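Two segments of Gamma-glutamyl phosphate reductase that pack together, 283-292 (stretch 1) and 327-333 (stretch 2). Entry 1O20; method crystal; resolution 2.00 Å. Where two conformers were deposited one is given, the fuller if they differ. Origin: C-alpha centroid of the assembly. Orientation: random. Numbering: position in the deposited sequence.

Stretch 1, residues 283-292: FLPVIVEELR
Stretch 2 (327-333) IIAIKVV

The centre of this contact is Ile330, which has the largest area covered by the opposite stretch, 66 Å², and meets three helix residues. Its CA-to-CB bond points toward the helix; its rotamer is m, t (chi1 -58°, chi2 -175°), with Ile330 CD1 anti to Ile330 CA, and both methyls, CG2 and CD1, reach the helix. Ile330 CG2 lies 3.6 Å from Leu284 CD2, the closest approach between the stretches, while Ile330 CD1 lies 3.9 Å from Val288 CG2 and 4.4 Å from Leu291 CD1. These are methyl-to-methyl distances, as expected of van der Waals packing between hydrocarbon groups.

On one flank, Leu284 (chi1 -73°, m; chi2 170°, t) also places CD1 4.0 Å from Val332 CG2; Val332 is t at 172° and its CA-to-CB bond points sideways. On the other, Leu291 (chi1 -77°, m; chi2 162°, t) sets CD1 4.0 Å from Ile328 CG2, with Ile328 at chi1 -159° (t) and chi2 171° (t). The CA-to-CB bond of Val288 (chi1 173°, t) points sideways, and the residue contributes a smaller area, 13 Å².

The backbones explain this order. Residues 283-292 are helical, with phi/psi mostly near -65/-40, and 327-333 form a strand, phi -87 to -148° and psi 133 to 159°. Their axes run nearly antiparallel, at 171°, and approach to 10.8 Å, leaving room for a layer of side chains. The register pairs Leu284 CA with Ile330 CA at 9.0 Å and Leu291 CA with Ile328 CA at 8.8 Å. Leu284, Val288 and Leu291 recur at spacings of four and three, so they share one helix face; Ile328, Ile330 and Val332 alternate along the strand, so they share one strand face. Together the pairings bury 234 Å², both sides summed.

Within the helix, i to i-4 bonds hold that face in place: Val288 N to Leu284 O is 2.9 Å, Leu291 N to Ile287 O 2.8 Å, and Arg292 N to Val288 O 2.9 Å. The helix is kinked at Pro285, whose ring nitrogen carries no hydrogen and makes no bond to the preceding turn.

No hydrogen bond crosses between the stretches, so their direct association is apolar. The polar side chains lie outside it. The side chains of Glu289 (chi1 167°, t) and Glu290 (chi1 -172°, t) are out of reach of the strand. Lys331, t at 173°, has its CA-to-CB bond pointing away from the helix, and Arg292 NH1 and NH2 are hydrogen-bonded elsewhere in the structure.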

ATOM      1  N   PHE A 283      15.140 -22.432 -22.015  1.00 20.87           N
ATOM      2  CA  PHE A 283      14.824 -21.110 -21.490  1.00 19.59           C
ATOM      3  C   PHE A 283      15.713 -20.769 -20.296  1.00 18.25           C
ATOM      4  O   PHE A 283      16.157 -19.628 -20.179  1.00 18.38           O
ATOM      5  CB  PHE A 283      13.323 -21.020 -21.083  1.00 20.04           C
ATOM      6  CG  PHE A 283      12.902 -19.642 -20.642  1.00 20.21           C
ATOM      7  CD1 PHE A 283      12.962 -18.589 -21.519  1.00 21.43           C
ATOM      8  CD2 PHE A 283      12.512 -19.389 -19.328  1.00 17.86           C
ATOM      9  CE1 PHE A 283      12.650 -17.316 -21.118  1.00 20.13           C
ATOM     10  CE2 PHE A 283      12.222 -18.112 -18.922  1.00 18.38           C
ATOM     11  CZ  PHE A 283      12.285 -17.073 -19.826  1.00 19.52           C
ATOM     12  N   LEU A 284      16.022 -21.744 -19.435  1.00 17.57           N
ATOM     13  CA  LEU A 284      16.784 -21.419 -18.209  1.00 16.74           C
ATOM     14  C   LEU A 284      18.138 -20.785 -18.492  1.00 16.80           C
ATOM     15  O   LEU A 284      18.496 -19.806 -17.815  1.00 17.36           O
ATOM     16  CB  LEU A 284      16.943 -22.590 -17.255  1.00 16.60           C
ATOM     17  CG  LEU A 284      15.667 -22.981 -16.499  1.00 15.80           C
ATOM     18  CD1 LEU A 284      15.883 -24.280 -15.775  1.00 18.40           C
ATOM     19  CD2 LEU A 284      15.227 -21.892 -15.521  1.00 17.35           C
ATOM     20  N   PRO A 285      18.900 -21.312 -19.454  1.00 15.83           N
ATOM     21  CA  PRO A 285      20.205 -20.682 -19.758  1.00 16.76           C
ATOM     22  C   PRO A 285      20.057 -19.233 -20.180  1.00 17.02           C
ATOM     23  O   PRO A 285      20.881 -18.403 -19.809  1.00 17.25           O
ATOM     24  CB  PRO A 285      20.810 -21.594 -20.857  1.00 15.97           C
ATOM     25  CG  PRO A 285      20.164 -22.892 -20.638  1.00 15.59           C
ATOM     26  CD  PRO A 285      18.721 -22.576 -20.197  1.00 15.08           C
ATOM     27  N   VAL A 286      18.979 -18.936 -20.895  1.00 18.15           N
ATOM     28  CA  VAL A 286      18.723 -17.579 -21.365  1.00 18.82           C
ATOM     29  C   VAL A 286      18.333 -16.631 -20.248  1.00 17.85           C
ATOM     30  O   VAL A 286      18.933 -15.582 -20.111  1.00 17.27           O
ATOM     31  CB  VAL A 286      17.679 -17.571 -22.475  1.00 18.85           C
ATOM     32  CG1 VAL A 286      17.381 -16.114 -22.926  1.00 22.21           C
ATOM     33  CG2 VAL A 286      18.204 -18.379 -23.654  1.00 21.03           C
ATOM     34  N   ILE A 287      17.341 -17.011 -19.444  1.00 17.43           N
ATOM     35  CA  ILE A 287      16.848 -16.121 -18.411  1.00 17.01           C
ATOM     36  C   ILE A 287      17.868 -15.937 -17.297  1.00 16.30           C
ATOM     37  O   ILE A 287      17.978 -14.850 -16.753  1.00 15.53           O
ATOM     38  CB  ILE A 287      15.452 -16.578 -17.875  1.00 17.04           C
ATOM     39  CG1 ILE A 287      14.834 -15.488 -16.997  1.00 17.16           C
ATOM     40  CG2 ILE A 287      15.546 -17.885 -17.126  1.00 16.93           C
ATOM     41  CD1 ILE A 287      14.553 -14.162 -17.756  1.00 16.82           C
ATOM     42  N   VAL A 288      18.608 -16.982 -16.971  1.00 17.01           N
ATOM     43  CA  VAL A 288      19.643 -16.892 -15.948  1.00 18.29           C
ATOM     44  C   VAL A 288      20.757 -15.917 -16.423  1.00 19.73           C
ATOM     45  O   VAL A 288      21.161 -15.037 -15.667  1.00 19.17           O
ATOM     46  CB  VAL A 288      20.196 -18.285 -15.545  1.00 17.82           C
ATOM     47  CG1 VAL A 288      21.409 -18.169 -14.601  1.00 19.15           C
ATOM     48  CG2 VAL A 288      19.144 -19.092 -14.874  1.00 19.00           C
ATOM     49  N   GLU A 289      21.175 -16.030 -17.683  1.00 21.22           N
ATOM     50  CA  GLU A 289      22.157 -15.102 -18.284  1.00 22.49           C
ATOM     51  C   GLU A 289      21.668 -13.652 -18.163  1.00 21.35           C
ATOM     52  O   GLU A 289      22.406 -12.791 -17.663  1.00 19.97           O
ATOM     53  CB  GLU A 289      22.433 -15.523 -19.761  1.00 24.06           C
ATOM     54  CG  GLU A 289      23.185 -14.564 -20.689  1.00 26.80           C
ATOM     55  CD  GLU A 289      23.348 -15.143 -22.119  1.00 31.40           C
ATOM     56  OE1 GLU A 289      24.513 -15.318 -22.567  1.00 27.85           O
ATOM     57  OE2 GLU A 289      22.313 -15.454 -22.781  1.00 32.05           O
ATOM     58  N   GLU A 290      20.404 -13.412 -18.537  1.00 19.77           N
ATOM     59  CA  GLU A 290      19.855 -12.074 -18.529  1.00 19.74           C
ATOM     60  C   GLU A 290      19.674 -11.522 -17.117  1.00 18.82           C
ATOM     61  O   GLU A 290      19.932 -10.339 -16.860  1.00 19.64           O
ATOM     62  CB  GLU A 290      18.561 -12.033 -19.327  1.00 20.32           C
ATOM     63  CG  GLU A 290      17.984 -10.630 -19.556  1.00 23.66           C
ATOM     64  CD  GLU A 290      18.748  -9.820 -20.601  1.00 26.05           C
ATOM     65  OE1 GLU A 290      19.647 -10.399 -21.250  1.00 25.58           O
ATOM     66  OE2 GLU A 290      18.433  -8.601 -20.748  1.00 31.40           O
ATOM     67  N   LEU A 291      19.253 -12.365 -16.194  1.00 18.18           N
ATOM     68  CA  LEU A 291      19.138 -11.975 -14.783  1.00 17.52           C
ATOM     69  C   LEU A 291      20.514 -11.543 -14.243  1.00 17.16           C
ATOM     70  O   LEU A 291      20.660 -10.505 -13.593  1.00 15.87           O
ATOM     71  CB  LEU A 291      18.557 -13.134 -13.964  1.00 17.16           C
ATOM     72  CG  LEU A 291      17.040 -13.297 -14.126  1.00 16.11           C
ATOM     73  CD1 LEU A 291      16.601 -14.650 -13.689  1.00 16.10           C
ATOM     74  CD2 LEU A 291      16.316 -12.160 -13.352  1.00 17.51           C
ATOM     75  N   ARG A 292      21.522 -12.327 -14.571  1.00 17.86           N
ATOM     76  CA  ARG A 292      22.910 -12.017 -14.162  1.00 19.06           C
ATOM     77  C   ARG A 292      23.437 -10.732 -14.779  1.00 19.41           C
ATOM     78  O   ARG A 292      24.153 -10.018 -14.124  1.00 19.53           O
ATOM     79  CB  ARG A 292      23.849 -13.184 -14.446  1.00 18.33           C
ATOM     80  CG  ARG A 292      23.609 -14.341 -13.463  1.00 18.87           C
ATOM     81  CD  ARG A 292      24.254 -15.638 -13.837  1.00 20.16           C
ATOM     82  NE  ARG A 292      24.099 -16.664 -12.798  1.00 19.25           N
ATOM     83  CZ  ARG A 292      24.422 -17.935 -12.972  1.00 20.21           C
ATOM     84  NH1 ARG A 292      24.925 -18.313 -14.136  1.00 21.49           N
ATOM     85  NH2 ARG A 292      24.268 -18.834 -11.992  1.00 19.11           N
ATOM     86  N   ILE A 327      17.922 -10.846  -5.881  1.00 18.18           N
ATOM     87  CA  ILE A 327      18.053 -12.277  -5.657  1.00 17.06           C
ATOM     88  C   ILE A 327      16.747 -12.905  -6.190  1.00 16.64           C
ATOM     89  O   ILE A 327      15.657 -12.283  -6.130  1.00 15.05           O
ATOM     90  CB  ILE A 327      18.207 -12.586  -4.172  1.00 17.38           C
ATOM     91  CG1 ILE A 327      19.349 -11.788  -3.559  1.00 18.23           C
ATOM     92  CG2 ILE A 327      18.440 -14.090  -3.960  1.00 17.16           C
ATOM     93  CD1 ILE A 327      19.486 -11.875  -2.039  1.00 18.91           C
ATOM     94  N   ILE A 328      16.857 -14.111  -6.724  1.00 14.29           N
ATOM     95  CA  ILE A 328      15.676 -14.805  -7.230  1.00 14.69           C
ATOM     96  C   ILE A 328      15.866 -16.298  -7.042  1.00 14.23           C
ATOM     97  O   ILE A 328      16.999 -16.819  -7.119  1.00 14.19           O
ATOM     98  CB  ILE A 328      15.386 -14.411  -8.731  1.00 14.92           C
ATOM     99  CG1 ILE A 328      13.929 -14.705  -9.085  1.00 16.78           C
ATOM    100  CG2 ILE A 328      16.363 -15.104  -9.691  1.00 15.30           C
ATOM    101  CD1 ILE A 328      13.446 -14.179 -10.424  1.00 18.99           C
ATOM    102  N   ALA A 329      14.794 -17.015  -6.738  1.00 14.04           N
ATOM    103  CA  ALA A 329      14.882 -18.471  -6.734  1.00 13.94           C
ATOM    104  C   ALA A 329      14.021 -19.046  -7.838  1.00 14.57           C
ATOM    105  O   ALA A 329      12.886 -18.585  -8.079  1.00 14.48           O
ATOM    106  CB  ALA A 329      14.537 -19.040  -5.402  1.00 13.91           C
ATOM    107  N   ILE A 330      14.576 -20.030  -8.537  1.00 13.84           N
ATOM    108  CA  ILE A 330      13.931 -20.610  -9.710  1.00 14.46           C
ATOM    109  C   ILE A 330      13.633 -22.042  -9.397  1.00 14.63           C
ATOM    110  O   ILE A 330      14.510 -22.744  -8.866  1.00 15.11           O
ATOM    111  CB  ILE A 330      14.872 -20.515 -10.951  1.00 15.01           C
ATOM    112  CG1 ILE A 330      15.253 -19.050 -11.234  1.00 15.33           C
ATOM    113  CG2 ILE A 330      14.227 -21.176 -12.148  1.00 16.17           C
ATOM    114  CD1 ILE A 330      16.070 -18.814 -12.480  1.00 16.94           C
ATOM    115  N   LYS A 331      12.412 -22.495  -9.699  1.00 15.28           N
ATOM    116  CA  LYS A 331      12.049 -23.920  -9.645  1.00 15.71           C
ATOM    117  C   LYS A 331      11.466 -24.425 -10.968  1.00 15.33           C
ATOM    118  O   LYS A 331      10.632 -23.755 -11.575  1.00 16.34           O
ATOM    119  CB  LYS A 331      10.987 -24.153  -8.551  1.00 16.60           C
ATOM    120  CG  LYS A 331      10.412 -25.572  -8.536  1.00 18.95           C
ATOM    121  CD  LYS A 331      10.099 -26.005  -7.116  1.00 22.84           C
ATOM    122  CE  LYS A 331       9.473 -27.387  -6.994  0.65 24.52           C
ATOM    123  NZ  LYS A 331       8.914 -27.538  -5.583  0.65 26.35           N
ATOM    124  N   VAL A 332      11.832 -25.626 -11.386  1.00 15.86           N
ATOM    125  CA  VAL A 332      11.208 -26.239 -12.572  1.00 16.33           C
ATOM    126  C   VAL A 332       9.969 -26.961 -12.046  1.00 16.35           C
ATOM    127  O   VAL A 332      10.082 -27.617 -11.022  1.00 16.06           O
ATOM    128  CB  VAL A 332      12.125 -27.285 -13.237  1.00 17.02           C
ATOM    129  CG1 VAL A 332      11.396 -28.074 -14.364  1.00 17.93           C
ATOM    130  CG2 VAL A 332      13.379 -26.637 -13.788  1.00 18.42           C
ATOM    131  N   VAL A 333       8.833 -26.816 -12.731  1.00 15.79           N
ATOM    132  CA  VAL A 333       7.601 -27.543 -12.423  1.00 17.01           C
ATOM    133  C   VAL A 333       7.124 -28.288 -13.669  1.00 17.81           C
ATOM    134  O   VAL A 333       7.529 -27.945 -14.781  1.00 18.21           O
ATOM    135  CB  VAL A 333       6.502 -26.602 -11.930  1.00 16.59           C
ATOM    136  CG1 VAL A 333       6.933 -25.963 -10.650  1.00 17.47           C
ATOM    137  CG2 VAL A 333       6.128 -25.533 -13.018  1.00 16.73           C
TER